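Response regulator receiver protein (Sinorhizobium medicae, PDB 2RDM) probably serves as a CheY-like receiver in two-component signalling, switched when a partner histidine kinase passes it a phosphoryl group. Local coordinates at residues Leu91-Ala94 against Asp100-Ile103; Val72-Glu75 against Pro81-Tyr84; Leu10-Ala15 against Leu19-Thr24; Ser37-Ile42 against Gln62-Trp67. The protein carries 1 engineered substitution. One frame throughout, in Å; residues are numbered along the deposited sequence.

Contact 1: Leu91-Ala94 against Asp100-Ile103; sequences LEWA and DSII
Trp93 and Ile103 slide past each other in opposite directions, and the indole reaches on to Ser101. With CG anti to the backbone N (chi1 176°), the ring leaves helix 93-96 and extends over the strand. Trp93 CB comes first and meets the methyl ends of Ile103, CG2 at 3.9 Å and CD1 slightly farther off. The five-membered ring then takes Ile103 CG2 on one face, a CH-pi contact in which that methyl sits 3.8 Å from the ring centroid. A beta-branched isoleucine suits the place, because CG2 takes the ring face while the CG1 branch brings CD1 beside Trp93 CB. Strand 82-86, helix 93-96 and strand 102-105 form one beta-alpha-beta unit of the CheY-like fold, and the indole bridges the last two. At the pyrrole edge Trp93 NE1 donates to Ser101 OG at 2.8 Å, the N-H...O angle being 152° and the oxygen 17° out of the ring plane. Ser101 OG is also hydrogen-bonded to Val98 O. A phenylalanine here would probably leave Ser101 OG without its indole donor and uncover part of Ile103. On the six-membered ring, Trp93 CZ2 comes to 3.5 Å from Ser101 O, and Pro99 of a second subunit packs on the indole.

Contact 2: Val72-Glu75 against Pro81-Tyr84; sequences VARE and PIVY
The guanidinium of Arg74 lies beside Ile82, with a water at its edge, in its plane. That water accepts a weak hydrogen bond from Arg74 NH2 at 2.9 Å and a sound one from Ile82 N at 3.1 Å, so it bridges helix 66-76 and strand 82-86. Ile82 approaches the planar group obliquely, its CG1 3.8 Å from Arg74 NE. The other flat group, the ring of Tyr84, has Ile82 CG2 over one face, 3.6 Å above its plane. Ile82 thus divides its two branches: the CG1-CD1 branch meets the guanidinium with CG1 and Ala73 CB with Ile82 CD1, also at 3.8 Å, while CG2 serves the phenol ring. Alanine fits the inner side of the helix, since a small methyl lets the helix settle close upon the strand. The Arg74 chain leaves the helix alongside the strand, and a bend at chi2 (-77°) brings its polar end up beside Ile82. There NE is hydrogen-bonded to Met80 O and NH1 to Pro99 O, and NH1 also binds Ala94 O of a second subunit. Helix and strand belong to the beta-alpha-beta unit that runs from strand 53-57 to strand 82-86. The chemistry implies a division of labour: apolar branches seal helix to sheet, whereas the buried guanidinium spends its N-H groups on backbone carbonyls and a water.

Contact 3: Leu10-Ala15 against Leu19-Thr24; sequences LADDEA and LDFEST
Leu10 and Phe21 cross at about a right angle in the tightly packed part of this contact, where strand 7-11 is covered by helix 15-27. Leu10 CD2 touches Phe21 CB at 3.8 Å and comes to 3.6 Å from the backbone Glu22 N, the forked leucine end fitting against the helix surface. Just beyond the strand, Asp12 CG is anti to the backbone N (chi1 -168°), which turns the carboxylate to the Phe21 ring, Asp12 OD2 lying at its edge, in plane and 3.3 Å from Phe21 CE2. The carboxylate and ring planes are 50° apart, and an oxygen suits that edge because aromatic hydrogens carry slight positive charge. The other oxygen, Asp12 OD1, accepts from Glu14 N at 3.1 Å, forming an Asx turn just before the helix. An alanine at this position would probably free the turn that Asp12 OD1 closes and leave the Phe21 edge without its oxygen partner. On the exposed side there is little but the helix's own bond, Leu19 N to Ala15 O at 3.3 Å, with Leu19 CD2 near that oxygen. Beyond the segments, Asp12 OD2 lies close to Asp57 OD1, and Asp13 N is hydrogen-bonded to Asp57 OD2. Acidic residues at the end of the first strand, beside the aspartate predicted to take the phosphoryl group, are typical of the receiver-domain acidic pocket, which in relatives holds a magnesium ion.

Contact 4: Ser37-Ile42 against Gln62-Trp67; sequences SGAKAI and QPPDGW
Ile42 reaches Pro64 because its CG1 is anti to the carbonyl carbon (chi1 -71°) and chi2 (165°) carries CD1 straight outward, to 3.7 Å from Pro64 CG. The proline ring, held after a cis peptide bond, lies against the first turn of helix 38-46. Its CD meets Ala39 CB at 3.9 Å, so a rigid ring is matched by one short and one long apolar side chain. Gly38 is the position that allows such closeness: its CA is 3.7 Å from Pro64 O, and a CB there would clash with that carbonyl oxygen. A water bridges the polar side, donating to Gln62 O and Pro64 O, each at 2.8 Å, and accepting from Ala39 N at 3.3 Å. It thus links a helix-start N-H to the carbonyls of the proline loop. Ser37, at the N-cap, accepts from Lys40 N through OG at 3.0 Å, while Asp65 caps the next helix by accepting from Gln68 N. The contact therefore joins the N-terminal ends of helices 38-46 and 66-76. Nearby, Ala41 packs on Leu9 and Ala11 of strand 7-11 and on Val35 of strand 31-35, whereas Trp67, on helix 66-76, meets Trp93 of helix 93-96.

In the fold
Contacts 1 and 2 are the buried pair and share the sheet through neighbouring strands 82-86 and 102-105; both also reach a second subunit. Contacts 3 and 4 are only partly buried, and no other chain of the assembly touches them. Helix 66-76 serves both contact 2 and contact 4; the ring of Tyr84 in contact 2 meets those of both Trp67 and Trp93, and Trp67 of contact 4 also packs on the backbone of Trp93 in contact 1. Contact 3 meets contact 4 where Ala11 and Ala41 touch. Chemistry follows place: contacts 1 and 2 combine isoleucine packing with N-H donors, contact 3 brings carboxylates toward the acidic pocket, and contact 4 relies on proline, glycine and a water.

Contact 1: Leu91-Ala94 against Asp100-Ile103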
# COMPACT_ATOMS: atom_id res chain seq x y z
N LEU A 91 -13.31 -17.11 2.56
CA LEU A 91 -13.73 -16.12 3.57
C LEU A 91 -13.18 -16.47 4.95
O LEU A 91 -13.07 -15.60 5.81
CB LEU A 91 -15.26 -15.98 3.60
CG LEU A 91 -15.87 -14.69 4.17
CD1 LEU A 91 -15.40 -13.44 3.42
CD2 LEU A 91 -17.39 -14.77 4.16
N GLU A 92 -12.81 -17.74 5.14
CA GLU A 92 -12.12 -18.21 6.34
C GLU A 92 -10.74 -17.57 6.50
O GLU A 92 -10.21 -17.53 7.61
CB GLU A 92 -11.96 -19.73 6.30
CG GLU A 92 -13.24 -20.49 5.99
CD GLU A 92 -12.98 -21.95 5.66
OE1 GLU A 92 -12.12 -22.23 4.80
OE2 GLU A 92 -13.64 -22.82 6.27
N TRP A 93 -10.17 -17.09 5.40
CA TRP A 93 -8.89 -16.36 5.45
C TRP A 93 -8.97 -15.10 6.31
O TRP A 93 -7.99 -14.74 6.99
CB TRP A 93 -8.45 -16.00 4.02
CG TRP A 93 -7.20 -15.16 3.89
CD1 TRP A 93 -5.91 -15.61 3.88
CD2 TRP A 93 -7.14 -13.75 3.69
NE1 TRP A 93 -5.04 -14.55 3.71
CE2 TRP A 93 -5.77 -13.40 3.59
CE3 TRP A 93 -8.10 -12.74 3.60
CZ2 TRP A 93 -5.35 -12.08 3.39
CZ3 TRP A 93 -7.69 -11.43 3.40
CH2 TRP A 93 -6.32 -11.11 3.30
N ALA A 94 -10.12 -14.43 6.30
CA ALA A 94 -10.31 -13.20 7.06
C ALA A 94 -10.13 -13.41 8.56
O ALA A 94 -9.74 -12.49 9.27
CB ALA A 94 -11.67 -12.61 6.77
N ASP A 100 -0.34 -10.25 5.84
CA ASP A 100 0.39 -10.10 4.57
C ASP A 100 0.49 -11.35 3.70
O ASP A 100 1.35 -11.44 2.83
CB ASP A 100 1.80 -9.50 4.79
CG ASP A 100 1.76 -8.19 5.51
OD1 ASP A 100 1.02 -7.29 5.06
OD2 ASP A 100 2.45 -8.06 6.54
N SER A 101 -0.40 -12.31 3.93
CA SER A 101 -0.48 -13.48 3.10
C SER A 101 -1.42 -13.19 1.93
O SER A 101 -2.12 -12.16 1.94
CB SER A 101 -0.99 -14.66 3.91
OG SER A 101 -2.30 -14.37 4.42
N ILE A 102 -1.40 -14.05 0.91
CA ILE A 102 -2.34 -13.98 -0.20
C ILE A 102 -3.11 -15.30 -0.24
O ILE A 102 -2.51 -16.35 -0.08
CB ILE A 102 -1.59 -13.75 -1.53
CG1 ILE A 102 -0.94 -12.35 -1.53
CG2 ILE A 102 -2.50 -13.91 -2.74
CD1 ILE A 102 -0.12 -12.06 -2.78
N ILE A 103 -4.43 -15.25 -0.41
CA ILE A 103 -5.15 -16.49 -0.71
C ILE A 103 -5.62 -16.50 -2.17
O ILE A 103 -6.17 -15.50 -2.66
CB ILE A 103 -6.33 -16.78 0.30
CG1 ILE A 103 -6.97 -18.15 -0.02
CG2 ILE A 103 -7.34 -15.65 0.33
CD1 ILE A 103 -7.73 -18.77 1.13

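Contact 2: Val72-Glu75 against Pro81-Tyr84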
# COMPACT_ATOMS: atom_id res chain seq x y z
N VAL A 72 3.21 -22.11 11.75
CA VAL A 72 4.54 -22.72 11.98
C VAL A 72 5.61 -22.03 11.13
O VAL A 72 6.68 -21.65 11.65
CB VAL A 72 4.52 -24.24 11.72
CG1 VAL A 72 5.91 -24.82 11.86
CG2 VAL A 72 3.58 -24.92 12.71
N ALA A 73 5.32 -21.83 9.85
CA ALA A 73 6.25 -21.11 8.95
C ALA A 73 6.62 -19.74 9.50
O ALA A 73 7.80 -19.35 9.49
CB ALA A 73 5.67 -21.00 7.52
N ARG A 74 5.63 -19.02 10.03
CA ARG A 74 5.86 -17.67 10.56
C ARG A 74 6.56 -17.63 11.92
O ARG A 74 7.22 -16.65 12.25
CB ARG A 74 4.56 -16.88 10.57
CG ARG A 74 4.10 -16.46 9.17
CD ARG A 74 4.91 -15.28 8.66
NE ARG A 74 4.45 -14.79 7.36
CZ ARG A 74 3.47 -13.90 7.18
NH1 ARG A 74 2.80 -13.39 8.21
NH2 ARG A 74 3.16 -13.52 5.96
N GLU A 75 6.41 -18.70 12.71
CA GLU A 75 7.23 -18.88 13.92
C GLU A 75 8.72 -19.01 13.57
O GLU A 75 9.57 -18.41 14.24
CB GLU A 75 6.76 -20.10 14.71
CG GLU A 75 5.47 -19.89 15.47
CD GLU A 75 4.84 -21.19 15.92
OE1 GLU A 75 5.53 -22.23 15.93
OE2 GLU A 75 3.63 -21.17 16.26
N PRO A 81 6.95 -15.45 3.09
CA PRO A 81 5.89 -15.40 2.09
C PRO A 81 4.91 -16.57 2.24
O PRO A 81 5.33 -17.72 2.29
CB PRO A 81 6.66 -15.51 0.78
CG PRO A 81 7.98 -14.84 1.10
CD PRO A 81 8.29 -15.35 2.47
N ILE A 82 3.63 -16.26 2.32
CA ILE A 82 2.63 -17.31 2.53
C ILE A 82 1.55 -17.11 1.47
O ILE A 82 0.96 -16.03 1.41
CB ILE A 82 2.00 -17.23 3.93
CG1 ILE A 82 3.04 -17.44 5.04
CG2 ILE A 82 0.81 -18.22 4.06
CD1 ILE A 82 3.61 -18.84 5.15
N VAL A 83 1.35 -18.12 0.63
CA VAL A 83 0.23 -18.15 -0.32
C VAL A 83 -0.62 -19.37 0.00
O VAL A 83 -0.13 -20.50 -0.06
CB VAL A 83 0.69 -18.24 -1.79
CG1 VAL A 83 -0.51 -18.26 -2.75
CG2 VAL A 83 1.62 -17.05 -2.17
N TYR A 84 -1.89 -19.13 0.29
CA TYR A 84 -2.84 -20.23 0.49
C TYR A 84 -3.55 -20.56 -0.81
O TYR A 84 -3.85 -19.67 -1.60
CB TYR A 84 -3.90 -19.84 1.51
CG TYR A 84 -3.41 -19.38 2.87
CD1 TYR A 84 -2.98 -20.31 3.83
CD2 TYR A 84 -3.39 -18.02 3.21
CE1 TYR A 84 -2.56 -19.89 5.09
CE2 TYR A 84 -2.97 -17.59 4.47
CZ TYR A 84 -2.53 -18.52 5.39
OH TYR A 84 -2.16 -18.11 6.62
O HOH W 1 3.41 -13.28 3.06

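Contact 3: Leu10-Ala15 against Leu19-Thr24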
# COMPACT_ATOMS: atom_id res chain seq x y z
N LEU A 10 5.81 -26.49 -1.20
CA LEU A 10 4.48 -26.61 -1.78
C LEU A 10 3.76 -27.79 -1.15
O LEU A 10 4.23 -28.92 -1.24
CB LEU A 10 4.59 -26.79 -3.30
CG LEU A 10 3.34 -27.16 -4.10
CD1 LEU A 10 2.34 -25.99 -4.16
CD2 LEU A 10 3.71 -27.59 -5.51
N ALA A 11 2.62 -27.52 -0.52
CA ALA A 11 1.86 -28.56 0.17
C ALA A 11 0.47 -28.70 -0.44
O ALA A 11 -0.38 -27.83 -0.25
CB ALA A 11 1.75 -28.25 1.69
N ASP A 12 0.27 -29.78 -1.20
CA ASP A 12 -1.01 -30.03 -1.86
C ASP A 12 -1.28 -31.53 -1.93
O ASP A 12 -0.40 -32.31 -2.27
CB ASP A 12 -1.07 -29.40 -3.28
CG ASP A 12 -2.50 -29.40 -3.87
OD1 ASP A 12 -3.14 -30.47 -4.00
OD2 ASP A 12 -2.99 -28.32 -4.22
N ASP A 13 -2.54 -31.88 -1.62
CA ASP A 13 -3.06 -33.25 -1.54
C ASP A 13 -3.03 -34.05 -2.83
O ASP A 13 -2.47 -35.15 -2.87
CB ASP A 13 -4.52 -33.20 -1.07
CG ASP A 13 -4.74 -33.87 0.27
OD1 ASP A 13 -3.89 -34.68 0.70
OD2 ASP A 13 -5.78 -33.59 0.89
N GLU A 14 -3.67 -33.53 -3.87
CA GLU A 14 -3.90 -34.31 -5.09
C GLU A 14 -2.74 -34.27 -6.08
O GLU A 14 -2.07 -33.25 -6.24
CB GLU A 14 -5.23 -33.94 -5.76
CG GLU A 14 -5.53 -32.46 -5.88
CD GLU A 14 -6.88 -32.21 -6.54
OE1 GLU A 14 -7.14 -32.78 -7.62
OE2 GLU A 14 -7.68 -31.42 -5.98
N ALA A 15 -2.54 -35.41 -6.74
CA ALA A 15 -1.43 -35.65 -7.66
C ALA A 15 -1.41 -34.73 -8.88
O ALA A 15 -0.35 -34.18 -9.22
CB ALA A 15 -1.39 -37.12 -8.10
N LEU A 19 1.66 -31.61 -9.11
CA LEU A 19 2.55 -31.61 -10.28
C LEU A 19 2.34 -30.39 -11.20
O LEU A 19 3.28 -29.90 -11.83
CB LEU A 19 2.42 -32.93 -11.07
CG LEU A 19 3.27 -34.17 -10.74
CD1 LEU A 19 4.77 -33.88 -10.85
CD2 LEU A 19 2.95 -34.80 -9.38
N ASP A 20 1.09 -29.92 -11.26
CA ASP A 20 0.71 -28.72 -12.01
C ASP A 20 1.31 -27.48 -11.37
O ASP A 20 1.96 -26.68 -12.05
CB ASP A 20 -0.82 -28.60 -12.04
CG ASP A 20 -1.32 -27.53 -12.98
OD1 ASP A 20 -0.60 -27.20 -13.95
OD2 ASP A 20 -2.44 -27.04 -12.76
N PHE A 21 1.09 -27.32 -10.06
CA PHE A 21 1.66 -26.20 -9.32
C PHE A 21 3.18 -26.30 -9.30
O PHE A 21 3.86 -25.28 -9.47
CB PHE A 21 1.09 -26.11 -7.89
CG PHE A 21 -0.40 -25.91 -7.83
CD1 PHE A 21 -1.05 -25.03 -8.70
CD2 PHE A 21 -1.17 -26.59 -6.88
CE1 PHE A 21 -2.43 -24.84 -8.64
CE2 PHE A 21 -2.56 -26.41 -6.82
CZ PHE A 21 -3.18 -25.53 -7.70
N GLU A 22 3.70 -27.51 -9.12
CA GLU A 22 5.15 -27.75 -9.06
C GLU A 22 5.85 -27.32 -10.34
O GLU A 22 6.85 -26.60 -10.28
CB GLU A 22 5.46 -29.22 -8.75
CG GLU A 22 6.95 -29.55 -8.66
CD GLU A 22 7.23 -30.88 -7.98
OE1 GLU A 22 6.30 -31.71 -7.82
OE2 GLU A 22 8.39 -31.09 -7.58
N SER A 23 5.32 -27.75 -11.49
CA SER A 23 5.94 -27.42 -12.78
C SER A 23 5.81 -25.94 -13.13
O SER A 23 6.72 -25.37 -13.72
CB SER A 23 5.40 -28.30 -13.92
OG SER A 23 3.99 -28.23 -13.99
N THR A 24 4.68 -25.34 -12.76
CA THR A 24 4.49 -23.88 -12.87
C THR A 24 5.59 -23.14 -12.13
O THR A 24 6.24 -22.26 -12.69
CB THR A 24 3.09 -23.46 -12.35
OG1 THR A 24 2.08 -23.99 -13.21
CG2 THR A 24 2.93 -21.94 -12.30

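Contact 4: Ser37-Ile42 against Gln62-Trp67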
# COMPACT_ATOMS: atom_id res chain seq x y z
N SER A 37 0.97 -33.32 2.56
CA SER A 37 0.17 -33.04 3.76
C SER A 37 0.70 -31.86 4.56
O SER A 37 1.88 -31.49 4.44
CB SER A 37 0.11 -34.28 4.67
OG SER A 37 1.33 -34.42 5.38
N GLY A 38 -0.16 -31.30 5.40
CA GLY A 38 0.23 -30.27 6.36
C GLY A 38 1.26 -30.74 7.36
O GLY A 38 2.20 -30.01 7.69
N ALA A 39 1.08 -31.98 7.85
CA ALA A 39 2.02 -32.59 8.79
C ALA A 39 3.42 -32.68 8.20
O ALA A 39 4.40 -32.37 8.89
CB ALA A 39 1.54 -33.99 9.23
N LYS A 40 3.49 -33.08 6.93
CA LYS A 40 4.77 -33.19 6.23
C LYS A 40 5.39 -31.82 5.98
O LYS A 40 6.60 -31.64 6.12
CB LYS A 40 4.61 -33.98 4.92
CG LYS A 40 4.43 -35.50 5.11
CD LYS A 40 3.79 -36.16 3.88
CE LYS A 40 3.76 -37.68 4.00
NZ LYS A 40 3.16 -38.32 2.79
N ALA A 41 4.55 -30.85 5.63
CA ALA A 41 5.02 -29.45 5.47
C ALA A 41 5.64 -28.89 6.76
O ALA A 41 6.72 -28.29 6.74
CB ALA A 41 3.88 -28.56 4.98
N ILE A 42 4.97 -29.12 7.89
CA ILE A 42 5.45 -28.64 9.21
C ILE A 42 6.78 -29.31 9.59
O ILE A 42 7.72 -28.65 10.04
CB ILE A 42 4.35 -28.80 10.29
CG1 ILE A 42 3.24 -27.78 10.02
CG2 ILE A 42 4.90 -28.64 11.72
CD1 ILE A 42 1.95 -28.04 10.75
N GLN A 62 -6.16 -35.08 6.61
CA GLN A 62 -6.21 -35.03 8.07
C GLN A 62 -5.57 -33.74 8.58
O GLN A 62 -4.75 -33.14 7.88
CB GLN A 62 -5.49 -36.25 8.67
CG GLN A 62 -6.23 -37.59 8.51
CD GLN A 62 -7.57 -37.62 9.21
OE1 GLN A 62 -7.70 -37.19 10.36
NE2 GLN A 62 -8.59 -38.12 8.52
N PRO A 63 -5.96 -33.28 9.80
CA PRO A 63 -5.21 -32.19 10.45
C PRO A 63 -3.73 -32.55 10.65
O PRO A 63 -3.42 -33.73 10.73
CB PRO A 63 -5.90 -32.05 11.81
CG PRO A 63 -7.28 -32.54 11.58
CD PRO A 63 -7.12 -33.69 10.62
N PRO A 64 -2.82 -31.56 10.74
CA PRO A 64 -2.99 -30.09 10.75
C PRO A 64 -3.34 -29.48 9.40
O PRO A 64 -2.88 -29.96 8.36
CB PRO A 64 -1.62 -29.58 11.23
CG PRO A 64 -0.67 -30.66 10.91
CD PRO A 64 -1.41 -31.96 10.87
N ASP A 65 -4.18 -28.44 9.43
CA ASP A 65 -4.59 -27.76 8.22
C ASP A 65 -3.57 -26.72 7.74
O ASP A 65 -2.54 -26.48 8.40
CB ASP A 65 -5.99 -27.15 8.40
CG ASP A 65 -6.05 -26.07 9.48
OD1 ASP A 65 -5.05 -25.34 9.70
OD2 ASP A 65 -7.12 -25.93 10.10
N GLY A 66 -3.86 -26.09 6.61
CA GLY A 66 -2.97 -25.09 6.02
C GLY A 66 -2.81 -23.82 6.84
O GLY A 66 -1.76 -23.16 6.77
N TRP A 67 -3.85 -23.47 7.60
CA TRP A 67 -3.76 -22.32 8.51
C TRP A 67 -2.66 -22.56 9.54
O TRP A 67 -1.85 -21.67 9.83
CB TRP A 67 -5.09 -22.06 9.24
CG TRP A 67 -6.31 -21.98 8.37
CD1 TRP A 67 -7.44 -22.75 8.46
CD2 TRP A 67 -6.54 -21.07 7.29
NE1 TRP A 67 -8.35 -22.37 7.51
CE2 TRP A 67 -7.82 -21.33 6.78
CE3 TRP A 67 -5.78 -20.04 6.71
CZ2 TRP A 67 -8.36 -20.62 5.70
CZ3 TRP A 67 -6.30 -19.35 5.64
CH2 TRP A 67 -7.59 -19.64 5.15
O HOH W 2 -2.11 -32.47 7.28